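Local coordinates for DUF596 domain-containing protein (Neisseria meningitidis, PDB 2O5H), which is of unknown function but folds as a small alpha-beta protein that pairs with a second copy of itself through an interchain disulfide, at residues R15-R19 with T40-F44; L34-W38 with I110-T115; T52-F56 with F88-W92; G66-R72 with P119-I125. All coordinates share one frame; numbering follows the deposited sequence.

Interaction 1 (R15-R19 with T40-F44)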
loop_
_atom_site.group_PDB
_atom_site.type_symbol
_atom_site.label_atom_id
_atom_site.label_comp_id
_atom_site.label_asym_id
_atom_site.label_seq_id
_atom_site.Cartn_x
_atom_site.Cartn_y
_atom_site.Cartn_z
ATOM N N ARG A 15 -13.143 -17.257 -8.044
ATOM C CA ARG A 15 -11.706 -17.471 -8.157
ATOM C C ARG A 15 -10.932 -16.693 -7.094
ATOM O O ARG A 15 -9.941 -17.191 -6.597
ATOM C CB ARG A 15 -11.200 -17.138 -9.557
ATOM C CG ARG A 15 -11.803 -18.049 -10.621
ATOM C CD ARG A 15 -11.156 -17.856 -11.987
ATOM N NE ARG A 15 -11.759 -16.735 -12.707
ATOM C CZ ARG A 15 -11.132 -15.586 -12.947
ATOM N NH1 ARG A 15 -9.892 -15.445 -12.539
ATOM N NH2 ARG A 15 -11.736 -14.597 -13.603
ATOM N N TYR A 16 -11.393 -15.499 -6.732
ATOM C CA TYR A 16 -10.669 -14.691 -5.730
ATOM C C TYR A 16 -10.748 -15.312 -4.323
ATOM O O TYR A 16 -9.820 -15.196 -3.505
ATOM C CB TYR A 16 -11.079 -13.188 -5.750
ATOM C CG TYR A 16 -10.288 -12.398 -4.708
ATOM C CD1 TYR A 16 -8.953 -12.036 -4.943
ATOM C CD2 TYR A 16 -10.853 -12.087 -3.470
ATOM C CE1 TYR A 16 -8.220 -11.368 -3.992
ATOM C CE2 TYR A 16 -10.126 -11.439 -2.485
ATOM C CZ TYR A 16 -8.807 -11.079 -2.744
ATOM O OH TYR A 16 -8.109 -10.422 -1.757
ATOM N N GLN A 17 -11.827 -16.056 -4.071
ATOM C CA GLN A 17 -12.060 -16.709 -2.781
ATOM C C GLN A 17 -10.888 -17.506 -2.237
ATOM O O GLN A 17 -10.674 -17.530 -1.029
ATOM C CB GLN A 17 -13.319 -17.576 -2.846
ATOM C CG GLN A 17 -14.247 -17.402 -1.634
ATOM C CD GLN A 17 -14.640 -15.934 -1.370
ATOM O OE1 GLN A 17 -14.649 -15.090 -2.283
ATOM N NE2 GLN A 17 -14.977 -15.636 -0.115
ATOM N N ASP A 18 -10.113 -18.139 -3.116
ATOM C CA ASP A 18 -8.988 -18.994 -2.704
ATOM C C ASP A 18 -7.710 -18.240 -2.252
ATOM O O ASP A 18 -6.730 -18.870 -1.823
ATOM C CB ASP A 18 -8.622 -19.981 -3.822
ATOM C CG ASP A 18 -9.841 -20.540 -4.555
ATOM O OD1 ASP A 18 -10.975 -20.482 -4.021
ATOM O OD2 ASP A 18 -9.655 -21.054 -5.676
ATOM N N ARG A 19 -7.691 -16.917 -2.376
ATOM C CA ARG A 19 -6.581 -16.115 -1.787
ATOM C C ARG A 19 -7.079 -15.078 -0.785
ATOM O O ARG A 19 -6.281 -14.305 -0.239
ATOM C CB ARG A 19 -5.752 -15.428 -2.881
ATOM C CG ARG A 19 -6.587 -14.499 -3.804
ATOM C CD ARG A 19 -5.720 -13.797 -4.813
ATOM N NE ARG A 19 -4.950 -12.671 -4.245
ATOM C CZ ARG A 19 -3.857 -12.185 -4.791
ATOM N NH1 ARG A 19 -3.373 -12.769 -5.885
ATOM N NH2 ARG A 19 -3.235 -11.126 -4.238
ATOM N N THR A 40 -1.979 -5.071 -3.058
ATOM C CA THR A 40 -2.126 -6.449 -2.588
ATOM C C THR A 40 -2.824 -7.370 -3.603
ATOM O O THR A 40 -2.456 -8.560 -3.752
ATOM C CB THR A 40 -2.919 -6.471 -1.227
ATOM O OG1 THR A 40 -2.207 -5.722 -0.226
ATOM C CG2 THR A 40 -3.123 -7.900 -0.713
ATOM N N ILE A 41 -3.814 -6.822 -4.324
ATOM C CA ILE A 41 -4.575 -7.639 -5.288
ATOM C C ILE A 41 -3.991 -7.550 -6.715
ATOM O O ILE A 41 -4.404 -8.291 -7.613
ATOM C CB ILE A 41 -6.140 -7.382 -5.228
ATOM C CG1 ILE A 41 -6.546 -5.907 -5.467
ATOM C CG2 ILE A 41 -6.723 -7.867 -3.911
ATOM C CD1 ILE A 41 -6.407 -5.496 -6.932
ATOM N N LYS A 42 -3.003 -6.685 -6.908
ATOM C CA LYS A 42 -2.477 -6.455 -8.267
ATOM C C LYS A 42 -2.044 -7.724 -9.003
ATOM O O LYS A 42 -2.247 -7.860 -10.199
ATOM C CB LYS A 42 -1.286 -5.515 -8.198
ATOM C CG LYS A 42 -1.646 -4.092 -8.490
ATOM C CD LYS A 42 -1.775 -3.881 -10.014
ATOM C CE LYS A 42 -0.776 -2.813 -10.501
ATOM N NZ LYS A 42 -0.759 -2.780 -12.003
ATOM N N ASP A 43 -1.429 -8.644 -8.264
ATOM C CA ASP A 43 -0.874 -9.850 -8.867
ATOM C C ASP A 43 -1.960 -10.845 -9.240
ATOM O O ASP A 43 -1.667 -11.821 -9.930
ATOM C CB ASP A 43 0.156 -10.500 -7.947
ATOM C CG ASP A 43 -0.471 -11.098 -6.703
ATOM O OD1 ASP A 43 -0.984 -10.351 -5.860
ATOM O OD2 ASP A 43 -0.460 -12.338 -6.562
ATOM N N PHE A 44 -3.208 -10.596 -8.813
ATOM C CA PHE A 44 -4.321 -11.532 -9.070
ATOM C C PHE A 44 -4.694 -11.587 -10.548
ATOM O O PHE A 44 -5.043 -12.647 -11.042
ATOM C CB PHE A 44 -5.542 -11.159 -8.220
ATOM C CG PHE A 44 -6.815 -11.910 -8.573
ATOM C CD1 PHE A 44 -6.924 -13.285 -8.384
ATOM C CD2 PHE A 44 -7.920 -11.198 -9.074
ATOM C CE1 PHE A 44 -8.106 -13.966 -8.691
ATOM C CE2 PHE A 44 -9.118 -11.839 -9.389
ATOM C CZ PHE A 44 -9.215 -13.254 -9.195
#
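Tyr16 and Phe44 mark the closest approach of the two backbones, their CA atoms 7.8 Å apart, and the C-terminal parts of helices 3-16 and 34-41, with the residues that follow, meet mainly through side chains. The two rings form a T-shaped pair: the edge of Tyr16 points at the face of Phe44, with CD1 over the ring centre, centroids 5.5 Å apart and planes at 84°. Farther out on the same tyrosine, OH and CE1 rest against CG2 of Ile41, the OH-CG2 distance being 3.6 Å, while the hydroxyl bonds to Asp23. The Arg19 chain bends at chi3 (-76°), which turns the guanidinium end-on to the Asp43 carboxylate: NH2 meets OD1 at 2.9 Å on the syn side, and NH1 meets OD2 at 3.0 Å from above the carboxylate plane. CB of Phe44 lies over one guanidinium face, 3.6 Å from NH1. Asp23 takes NE of Arg19 in a second salt bridge, so two acidic groups fix the guanidinium's rotation, and Tyr30 of the second subunit packs on Arg19. A T-shaped aromatic pair beside a bidentate arginine-aspartate salt bridge thus joins the end regions of two helices, with Arg19 the N-cap of helix 20-30.

Interaction 2 (L34-W38 with I110-T115)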
loop_
_atom_site.group_PDB
_atom_site.type_symbol
_atom_site.label_atom_id
_atom_site.label_comp_id
_atom_site.label_asym_id
_atom_site.label_seq_id
_atom_site.Cartn_x
_atom_site.Cartn_y
_atom_site.Cartn_z
ATOM N N LEU A 34 -5.731 2.064 1.894
ATOM C CA LEU A 34 -6.455 1.467 0.775
ATOM C C LEU A 34 -5.628 1.361 -0.464
ATOM O O LEU A 34 -5.793 0.407 -1.212
ATOM C CB LEU A 34 -7.733 2.239 0.421
ATOM C CG LEU A 34 -8.763 2.354 1.544
ATOM C CD1 LEU A 34 -9.976 3.145 0.956
ATOM C CD2 LEU A 34 -9.215 0.982 2.008
ATOM N N SER A 35 -4.736 2.326 -0.696
ATOM C CA SER A 35 -3.856 2.266 -1.873
ATOM C C SER A 35 -2.987 1.007 -1.902
ATOM O O SER A 35 -2.580 0.545 -2.979
ATOM C CB SER A 35 -2.949 3.483 -1.912
ATOM O OG SER A 35 -2.114 3.458 -0.776
ATOM N N CYS A 36 -2.705 0.465 -0.725
ATOM C CA CYS A 36 -1.919 -0.781 -0.615
ATOM C C CYS A 36 -2.802 -2.019 -0.640
ATOM O O CYS A 36 -2.306 -3.113 -0.929
ATOM C CB CYS A 36 -0.978 -0.760 0.619
ATOM S SG CYS A 36 0.267 0.535 0.512
ATOM N N LEU A 37 -4.090 -1.868 -0.359
ATOM C CA LEU A 37 -5.011 -2.959 -0.619
ATOM C C LEU A 37 -5.082 -3.241 -2.107
ATOM O O LEU A 37 -5.255 -4.400 -2.500
ATOM C CB LEU A 37 -6.421 -2.649 -0.099
ATOM C CG LEU A 37 -6.776 -3.131 1.307
ATOM C CD1 LEU A 37 -5.776 -2.729 2.379
ATOM C CD2 LEU A 37 -8.246 -2.740 1.658
ATOM N N TRP A 38 -5.096 -2.172 -2.908
ATOM C CA TRP A 38 -5.036 -2.287 -4.370
ATOM C C TRP A 38 -3.746 -3.003 -4.789
ATOM O O TRP A 38 -3.779 -3.959 -5.562
ATOM C CB TRP A 38 -5.120 -0.903 -5.042
ATOM C CG TRP A 38 -4.959 -0.990 -6.542
ATOM C CD1 TRP A 38 -3.813 -0.713 -7.296
ATOM C CD2 TRP A 38 -5.952 -1.434 -7.461
ATOM N NE1 TRP A 38 -4.074 -0.951 -8.629
ATOM C CE2 TRP A 38 -5.367 -1.420 -8.756
ATOM C CE3 TRP A 38 -7.291 -1.857 -7.319
ATOM C CZ2 TRP A 38 -6.083 -1.816 -9.906
ATOM C CZ3 TRP A 38 -7.998 -2.208 -8.466
ATOM C CH2 TRP A 38 -7.389 -2.206 -9.730
ATOM N N ILE A 110 -4.661 4.324 -10.153
ATOM C CA ILE A 110 -5.620 3.977 -9.106
ATOM C C ILE A 110 -5.019 4.040 -7.692
ATOM O O ILE A 110 -5.709 4.402 -6.746
ATOM C CB ILE A 110 -6.234 2.582 -9.369
ATOM C CG1 ILE A 110 -7.289 2.240 -8.319
ATOM C CG2 ILE A 110 -5.157 1.532 -9.504
ATOM C CD1 ILE A 110 -8.525 3.024 -8.551
ATOM N N GLY A 111 -3.753 3.639 -7.555
ATOM C CA GLY A 111 -3.019 3.822 -6.295
ATOM C C GLY A 111 -3.037 5.278 -5.817
ATOM O O GLY A 111 -3.312 5.570 -4.639
HETATM N N MSE A 112 -2.716 6.199 -6.724
HETATM C CA MSE A 112 -2.698 7.627 -6.381
HETATM C C MSE A 112 -4.079 8.148 -6.014
HETATM O O MSE A 112 -4.227 8.906 -5.053
HETATM C CB MSE A 112 -2.158 8.438 -7.543
HETATM C CG MSE A 112 -0.694 8.157 -7.765
HETATM SE SE MSE A 112 0.034 9.084 -9.326
HETATM C CE MSE A 112 1.491 7.860 -9.717
ATOM N N TRP A 113 -5.090 7.743 -6.791
ATOM C CA TRP A 113 -6.497 8.088 -6.497
ATOM C C TRP A 113 -6.915 7.649 -5.071
ATOM O O TRP A 113 -7.545 8.415 -4.292
ATOM C CB TRP A 113 -7.397 7.473 -7.591
ATOM C CG TRP A 113 -8.863 7.840 -7.488
ATOM C CD1 TRP A 113 -9.470 8.924 -8.016
ATOM C CD2 TRP A 113 -9.885 7.096 -6.799
ATOM N NE1 TRP A 113 -10.816 8.926 -7.685
ATOM C CE2 TRP A 113 -11.089 7.807 -6.940
ATOM C CE3 TRP A 113 -9.895 5.877 -6.095
ATOM C CZ2 TRP A 113 -12.315 7.333 -6.426
ATOM C CZ3 TRP A 113 -11.082 5.434 -5.537
ATOM C CH2 TRP A 113 -12.294 6.161 -5.725
ATOM N N LEU A 114 -6.543 6.429 -4.723
ATOM C CA LEU A 114 -6.813 5.880 -3.389
ATOM C C LEU A 114 -6.026 6.604 -2.285
ATOM O O LEU A 114 -6.418 6.572 -1.132
ATOM C CB LEU A 114 -6.563 4.382 -3.377
ATOM C CG LEU A 114 -7.633 3.481 -4.057
ATOM C CD1 LEU A 114 -7.107 2.041 -4.134
ATOM C CD2 LEU A 114 -8.998 3.555 -3.284
ATOM N N THR A 115 -4.970 7.312 -2.668
ATOM C CA THR A 115 -4.189 8.152 -1.728
ATOM C C THR A 115 -4.757 9.534 -1.532
ATOM O O THR A 115 -4.734 10.042 -0.415
ATOM C CB THR A 115 -2.759 8.271 -2.175
ATOM O OG1 THR A 115 -2.248 6.971 -2.368
ATOM C CG2 THR A 115 -1.860 9.039 -1.147
HETATM O O HOH W 1 -4.744 5.081 0.542
HETATM O O HOH W 2 -2.129 5.791 0.595
#
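Two short helices, 34-41 and 110-116, pack here as a nearly antiparallel pair, their segment axes 8.2 Å apart at 159°. Ser35 and Gly111 face each other at the tightest point of the backbones, with CA atoms 4.8 Å apart, and CB of Ser35 lies 3.5 Å from Gly111 O. Leu114 fills the apolar side. Its CB sits against Ser35 CA, and its branches divide: CD1 touches CB of Trp38 at 3.7 Å and CD2 approaches CB of Leu34 at 4.1 Å. Beyond it, Ile110 packs over one face of the Trp38 indole, though its exact placement is doubtful. Phe88 of helix 81-91 covers both Leu34 and Leu114. On the polar side a water accepts from Ser35 N and donates to Leu114 O at 2.8 Å; in one of two modelled serine positions, a second water joins Ser35 OG to OG1 of Thr115. That threonine hydroxyl also donates to Gly111 O one turn back, a bond that fixes its rotation. Cys36 points away from helix 110-116 and forms the disulfide with Cys36 of the second subunit. Polar linkage between the segments thus runs through water, while direct contact is mainly van der Waals packing.

Interaction 3 (T52-F56 with F88-W92)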
loop_
_atom_site.group_PDB
_atom_site.type_symbol
_atom_site.label_atom_id
_atom_site.label_comp_id
_atom_site.label_asym_id
_atom_site.label_seq_id
_atom_site.Cartn_x
_atom_site.Cartn_y
_atom_site.Cartn_z
ATOM N N THR A 52 -10.340 -4.773 -9.907
ATOM C CA THR A 52 -11.356 -3.939 -9.211
ATOM C C THR A 52 -12.336 -4.847 -8.418
ATOM O O THR A 52 -12.678 -4.568 -7.284
ATOM C CB THR A 52 -12.148 -3.067 -10.225
ATOM O OG1 THR A 52 -11.271 -2.097 -10.823
ATOM C CG2 THR A 52 -13.286 -2.312 -9.523
ATOM N N GLU A 53 -12.780 -5.932 -9.021
ATOM C CA GLU A 53 -13.658 -6.891 -8.304
ATOM C C GLU A 53 -12.967 -7.540 -7.090
ATOM O O GLU A 53 -13.566 -7.675 -6.041
ATOM C CB GLU A 53 -14.165 -7.993 -9.244
ATOM C CG GLU A 53 -15.179 -7.483 -10.303
ATOM C CD GLU A 53 -16.278 -6.594 -9.713
ATOM O OE1 GLU A 53 -16.967 -7.041 -8.748
ATOM O OE2 GLU A 53 -16.454 -5.453 -10.240
ATOM N N ALA A 54 -11.706 -7.910 -7.249
ATOM C CA ALA A 54 -10.880 -8.441 -6.164
ATOM C C ALA A 54 -10.718 -7.403 -5.050
ATOM O O ALA A 54 -10.907 -7.713 -3.834
ATOM C CB ALA A 54 -9.532 -8.827 -6.708
ATOM N N PHE A 55 -10.383 -6.178 -5.448
ATOM C CA PHE A 55 -10.288 -5.128 -4.475
ATOM C C PHE A 55 -11.551 -5.021 -3.609
ATOM O O PHE A 55 -11.456 -4.964 -2.385
ATOM C CB PHE A 55 -9.938 -3.784 -5.125
ATOM C CG PHE A 55 -10.000 -2.620 -4.154
ATOM C CD1 PHE A 55 -8.861 -2.227 -3.443
ATOM C CD2 PHE A 55 -11.208 -1.911 -3.963
ATOM C CE1 PHE A 55 -8.905 -1.144 -2.555
ATOM C CE2 PHE A 55 -11.263 -0.845 -3.065
ATOM C CZ PHE A 55 -10.121 -0.466 -2.366
ATOM N N PHE A 56 -12.726 -4.972 -4.231
ATOM C CA PHE A 56 -13.967 -4.800 -3.480
ATOM C C PHE A 56 -14.320 -5.993 -2.617
ATOM O O PHE A 56 -14.946 -5.825 -1.570
ATOM C CB PHE A 56 -15.134 -4.381 -4.410
ATOM C CG PHE A 56 -15.074 -2.934 -4.790
ATOM C CD1 PHE A 56 -15.168 -1.943 -3.790
ATOM C CD2 PHE A 56 -14.841 -2.543 -6.100
ATOM C CE1 PHE A 56 -15.074 -0.600 -4.116
ATOM C CE2 PHE A 56 -14.753 -1.137 -6.436
ATOM C CZ PHE A 56 -14.884 -0.192 -5.450
ATOM N N PHE A 88 -17.798 4.032 -3.264
ATOM C CA PHE A 88 -16.559 3.917 -4.037
ATOM C C PHE A 88 -16.760 3.580 -5.521
ATOM O O PHE A 88 -16.154 4.227 -6.366
ATOM C CB PHE A 88 -15.640 2.885 -3.382
ATOM C CG PHE A 88 -14.785 3.448 -2.264
ATOM C CD1 PHE A 88 -15.359 3.881 -1.048
ATOM C CD2 PHE A 88 -13.391 3.540 -2.424
ATOM C CE1 PHE A 88 -14.555 4.417 -0.014
ATOM C CE2 PHE A 88 -12.576 4.071 -1.383
ATOM C CZ PHE A 88 -13.156 4.495 -0.182
ATOM N N ARG A 89 -17.609 2.599 -5.827
ATOM C CA ARG A 89 -17.940 2.284 -7.233
ATOM C C ARG A 89 -18.447 3.491 -8.033
ATOM O O ARG A 89 -18.083 3.660 -9.212
ATOM C CB ARG A 89 -18.919 1.097 -7.344
ATOM C CG ARG A 89 -18.183 -0.246 -7.211
ATOM C CD ARG A 89 -19.066 -1.384 -7.587
ATOM N NE ARG A 89 -18.545 -2.669 -7.158
ATOM C CZ ARG A 89 -17.742 -3.449 -7.880
ATOM N NH1 ARG A 89 -17.336 -3.077 -9.091
ATOM N NH2 ARG A 89 -17.335 -4.609 -7.368
ATOM N N GLU A 90 -19.238 4.347 -7.392
ATOM C CA GLU A 90 -19.820 5.472 -8.088
ATOM C C GLU A 90 -18.791 6.439 -8.646
ATOM O O GLU A 90 -19.083 7.129 -9.614
ATOM C CB GLU A 90 -20.861 6.204 -7.209
ATOM C CG GLU A 90 -22.137 5.375 -7.101
ATOM C CD GLU A 90 -23.362 6.162 -6.679
ATOM O OE1 GLU A 90 -23.331 7.415 -6.715
ATOM O OE2 GLU A 90 -24.372 5.518 -6.317
ATOM N N VAL A 91 -17.586 6.459 -8.065
ATOM C CA VAL A 91 -16.552 7.432 -8.423
ATOM C C VAL A 91 -15.257 6.715 -8.865
ATOM O O VAL A 91 -14.228 7.340 -9.108
ATOM C CB VAL A 91 -16.250 8.400 -7.211
ATOM C CG1 VAL A 91 -17.412 9.345 -6.969
ATOM C CG2 VAL A 91 -15.946 7.611 -5.929
ATOM N N TRP A 92 -15.331 5.389 -8.979
ATOM C CA TRP A 92 -14.165 4.583 -9.313
ATOM C C TRP A 92 -13.640 5.006 -10.694
ATOM O O TRP A 92 -14.411 5.129 -11.653
ATOM C CB TRP A 92 -14.552 3.101 -9.334
ATOM C CG TRP A 92 -13.387 2.175 -9.333
ATOM C CD1 TRP A 92 -12.871 1.488 -10.402
ATOM C CD2 TRP A 92 -12.609 1.818 -8.190
ATOM N NE1 TRP A 92 -11.792 0.712 -9.971
ATOM C CE2 TRP A 92 -11.632 0.889 -8.615
ATOM C CE3 TRP A 92 -12.639 2.205 -6.832
ATOM C CZ2 TRP A 92 -10.660 0.361 -7.740
ATOM C CZ3 TRP A 92 -11.683 1.631 -5.940
ATOM C CH2 TRP A 92 -10.730 0.713 -6.405
#
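Thr52 CG2 and the edge of the Phe56 ring share one face of the Trp92 indole, the rings forming an edge-to-face pair with centroids 4.9 Å apart and planes at 56°. Phe55 completes this aromatic cluster: CH2 of Trp92 lies over its face, displaced toward the rim, and the planes stand at 40°. Phe56 is enclosed further, with Phe88 CB at its edge, 3.6 Å from CE1, Phe55 CD2 over the centre of one face and the Arg89 side chain laid across the other. The cluster joins helix 48-64 to the end of helix 81-91 in the buried centre of the fold, where Trp38 and Leu114 also pack on it. Arg89 runs extended from CG to NE, which lays its guanidinium over Phe56, CD2 under its centre, and brings NH1 to Glu53 OE2 and NH2 to OE1, both 2.8 Å; Glu85 takes NE in another salt bridge. Thr52 OG1 bonds chiefly to Phe48 O, and Trp92 NE1 adds a weak, bent bond to Thr52 OG1, 3.0 Å long with an angle of 130° at the hydrogen.

Interaction 4 (G66-R72 with P119-I125)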
loop_
_atom_site.group_PDB
_atom_site.type_symbol
_atom_site.label_atom_id
_atom_site.label_comp_id
_atom_site.label_asym_id
_atom_site.label_seq_id
_atom_site.Cartn_x
_atom_site.Cartn_y
_atom_site.Cartn_z
ATOM N N GLY A 66 -14.954 -6.099 10.760
ATOM C CA GLY A 66 -14.673 -5.029 11.718
ATOM C C GLY A 66 -13.203 -4.665 11.873
ATOM O O GLY A 66 -12.843 -3.986 12.834
ATOM N N HIS A 67 -12.337 -5.099 10.951
ATOM C CA HIS A 67 -10.905 -4.770 11.069
ATOM C C HIS A 67 -10.651 -3.368 10.578
ATOM O O HIS A 67 -9.760 -2.650 11.063
ATOM C CB HIS A 67 -10.035 -5.742 10.258
ATOM C CG HIS A 67 -10.105 -7.158 10.730
ATOM N ND1 HIS A 67 -9.491 -7.587 11.886
ATOM C CD2 HIS A 67 -10.706 -8.246 10.197
ATOM C CE1 HIS A 67 -9.723 -8.879 12.052
ATOM N NE2 HIS A 67 -10.454 -9.302 11.037
ATOM N N LEU A 68 -11.442 -2.996 9.583
ATOM C CA LEU A 68 -11.267 -1.758 8.879
ATOM C C LEU A 68 -12.492 -0.881 9.100
ATOM O O LEU A 68 -13.620 -1.365 9.110
ATOM C CB LEU A 68 -11.100 -2.066 7.386
ATOM C CG LEU A 68 -10.971 -0.904 6.442
ATOM C CD1 LEU A 68 -9.597 -0.224 6.684
ATOM C CD2 LEU A 68 -11.085 -1.497 5.027
ATOM N N LYS A 69 -12.248 0.414 9.277
ATOM C CA LYS A 69 -13.314 1.424 9.282
ATOM C C LYS A 69 -12.833 2.565 8.392
ATOM O O LYS A 69 -11.658 2.658 8.111
ATOM C CB LYS A 69 -13.626 1.892 10.723
ATOM C CG LYS A 69 -14.476 0.865 11.512
ATOM C CD LYS A 69 -14.796 1.302 12.948
ATOM C CE LYS A 69 -15.363 0.123 13.735
ATOM N NZ LYS A 69 -15.252 0.294 15.221
ATOM N N LEU A 70 -13.740 3.409 7.908
ATOM C CA LEU A 70 -13.350 4.449 6.964
ATOM C C LEU A 70 -13.702 5.830 7.478
ATOM O O LEU A 70 -14.778 6.053 8.019
ATOM C CB LEU A 70 -14.007 4.164 5.577
ATOM C CG LEU A 70 -13.661 2.791 4.968
ATOM C CD1 LEU A 70 -14.390 2.593 3.587
ATOM C CD2 LEU A 70 -12.154 2.647 4.797
ATOM N N GLN A 71 -12.820 6.769 7.210
ATOM C CA GLN A 71 -12.821 8.063 7.824
ATOM C C GLN A 71 -12.759 9.129 6.724
ATOM O O GLN A 71 -12.130 8.921 5.683
ATOM C CB GLN A 71 -11.548 8.058 8.678
ATOM C CG GLN A 71 -10.980 9.324 9.151
ATOM C CD GLN A 71 -10.196 10.094 8.154
ATOM O OE1 GLN A 71 -9.079 9.714 7.707
ATOM N NE2 GLN A 71 -10.720 11.260 7.861
ATOM N N ARG A 72 -13.389 10.267 6.955
ATOM C CA ARG A 72 -13.143 11.457 6.146
ATOM C C ARG A 72 -13.080 12.686 7.053
ATOM O O ARG A 72 -13.849 12.786 8.002
ATOM C CB ARG A 72 -14.203 11.632 5.072
ATOM C CG ARG A 72 -13.756 12.642 4.061
ATOM C CD ARG A 72 -14.863 13.272 3.217
ATOM N NE ARG A 72 -14.199 14.194 2.287
ATOM C CZ ARG A 72 -13.611 13.826 1.142
ATOM N NH1 ARG A 72 -13.634 12.553 0.736
ATOM N NH2 ARG A 72 -13.022 14.740 0.384
ATOM N N PRO A 119 -13.178 8.556 -1.522
ATOM C CA PRO A 119 -14.297 9.006 -0.647
ATOM C C PRO A 119 -13.969 9.021 0.859
ATOM O O PRO A 119 -14.433 9.923 1.615
ATOM C CB PRO A 119 -15.401 7.956 -0.925
ATOM C CG PRO A 119 -15.099 7.418 -2.249
ATOM C CD PRO A 119 -13.619 7.542 -2.508
ATOM N N ALA A 120 -13.149 8.053 1.276
ATOM C CA ALA A 120 -12.742 7.902 2.653
ATOM C C ALA A 120 -11.446 7.081 2.764
ATOM O O ALA A 120 -10.945 6.521 1.749
ATOM C CB ALA A 120 -13.865 7.279 3.462
ATOM N N TYR A 121 -10.909 7.008 3.986
ATOM C CA TYR A 121 -9.526 6.514 4.234
ATOM C C TYR A 121 -9.498 5.527 5.379
ATOM O O TYR A 121 -10.338 5.558 6.290
ATOM C CB TYR A 121 -8.544 7.680 4.507
ATOM C CG TYR A 121 -8.416 8.567 3.301
ATOM C CD1 TYR A 121 -7.529 8.245 2.237
ATOM C CD2 TYR A 121 -9.224 9.704 3.175
ATOM C CE1 TYR A 121 -7.463 9.058 1.089
ATOM C CE2 TYR A 121 -9.161 10.503 2.062
ATOM C CZ TYR A 121 -8.278 10.190 1.020
ATOM O OH TYR A 121 -8.227 11.049 -0.077
ATOM N N ALA A 122 -8.526 4.633 5.323
ATOM C CA ALA A 122 -8.476 3.488 6.226
ATOM C C ALA A 122 -8.119 3.824 7.682
ATOM O O ALA A 122 -7.129 4.525 7.973
ATOM C CB ALA A 122 -7.506 2.395 5.647
ATOM N N VAL A 123 -8.943 3.298 8.581
ATOM C CA VAL A 123 -8.651 3.204 10.025
ATOM C C VAL A 123 -8.692 1.741 10.417
ATOM O O VAL A 123 -9.666 1.044 10.135
ATOM C CB VAL A 123 -9.661 4.029 10.859
ATOM C CG1 VAL A 123 -9.357 3.911 12.355
ATOM C CG2 VAL A 123 -9.615 5.488 10.393
ATOM N N TRP A 124 -7.631 1.266 11.067
ATOM C CA TRP A 124 -7.521 -0.150 11.425
ATOM C C TRP A 124 -7.802 -0.317 12.909
ATOM O O TRP A 124 -7.233 0.402 13.734
ATOM C CB TRP A 124 -6.123 -0.659 11.103
ATOM C CG TRP A 124 -5.947 -0.813 9.635
ATOM C CD1 TRP A 124 -5.503 0.120 8.749
ATOM C CD2 TRP A 124 -6.285 -1.979 8.879
ATOM N NE1 TRP A 124 -5.539 -0.407 7.457
ATOM C CE2 TRP A 124 -6.020 -1.698 7.525
ATOM C CE3 TRP A 124 -6.795 -3.249 9.229
ATOM C CZ2 TRP A 124 -6.212 -2.653 6.509
ATOM C CZ3 TRP A 124 -7.010 -4.185 8.223
ATOM C CH2 TRP A 124 -6.723 -3.883 6.874
ATOM N N ILE A 125 -8.680 -1.266 13.218
ATOM C CA ILE A 125 -9.137 -1.524 14.583
ATOM C C ILE A 125 -8.413 -2.766 15.100
ATOM O O ILE A 125 -8.501 -3.841 14.507
ATOM C CB ILE A 125 -10.699 -1.676 14.673
ATOM C CG1 ILE A 125 -11.419 -0.630 13.808
ATOM C CG2 ILE A 125 -11.192 -1.694 16.179
ATOM C CD1 ILE A 125 -11.138 0.819 14.213
HETATM O O HOH W 3 -7.392 -5.225 12.506
#
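Strands 68-72 and 121-125 pair antiparallel, their segment axes 4.6 Å apart at closest and twisted to 137°. Lys69-Val123 and Gln71-Tyr121 are hydrogen-bonded pairs, the first linked by Lys69 N to Val123 O and Val123 N to Lys69 O, both 2.8 Å; Leu68-Trp124 and Leu70-Ala122 are non-hydrogen-bonded pairs. Ile125 N donates to His67 O at 173°, nearly straight, just after Gly66 ends the preceding helix in a Schellman motif. On the face bearing Leu68, Leu70, Ala122 and Trp124, CG of Leu68 stands anti to the backbone N (chi1 177°). CD1 thereby reaches Ala122 CB at 3.5 Å and lies over the Trp124 indole as a CH-pi contact, 4.2 Å from the five-membered ring centroid. These are the two central strands of a four-stranded antiparallel sheet, and this face is covered by helices: 48-64 packs on Leu68 and Leu70, 20-30 on Trp124, whose NE1 bonds to Leu32 O. The other face carries Gln71 CB against Val123 CG2 and the extended Lys69 chain crossing Ile125, CD to CD1 3.9 Å. At the far end, NH1 of Arg72 donates to Pro119 O at 2.9 Å, the oxygen in the guanidinium plane but the donor above the carbonyl plane.

Interaction 3 is the buried contact, its centre about 7 Å from the chain centre, whereas interactions 1, 2 and 4 are partly buried. It touches the other three: Ala54 meets Tyr16 and Phe44 of interaction 1, Phe88 meets Leu34 of interaction 2, and Phe88 also packs on Leu70 and Ala120 of interaction 4. Interactions 1 and 2 share helix 34-41, using its end and its start, and both touch the second subunit. Interactions 1 and 4 lie on opposite sides of the chain's centre without touching. Chemistry follows place: backbone bonds order the sheet of interaction 4, water bridges part of interaction 2, and aromatic rings combine with a bidentate salt bridge in interactions 1 and 3.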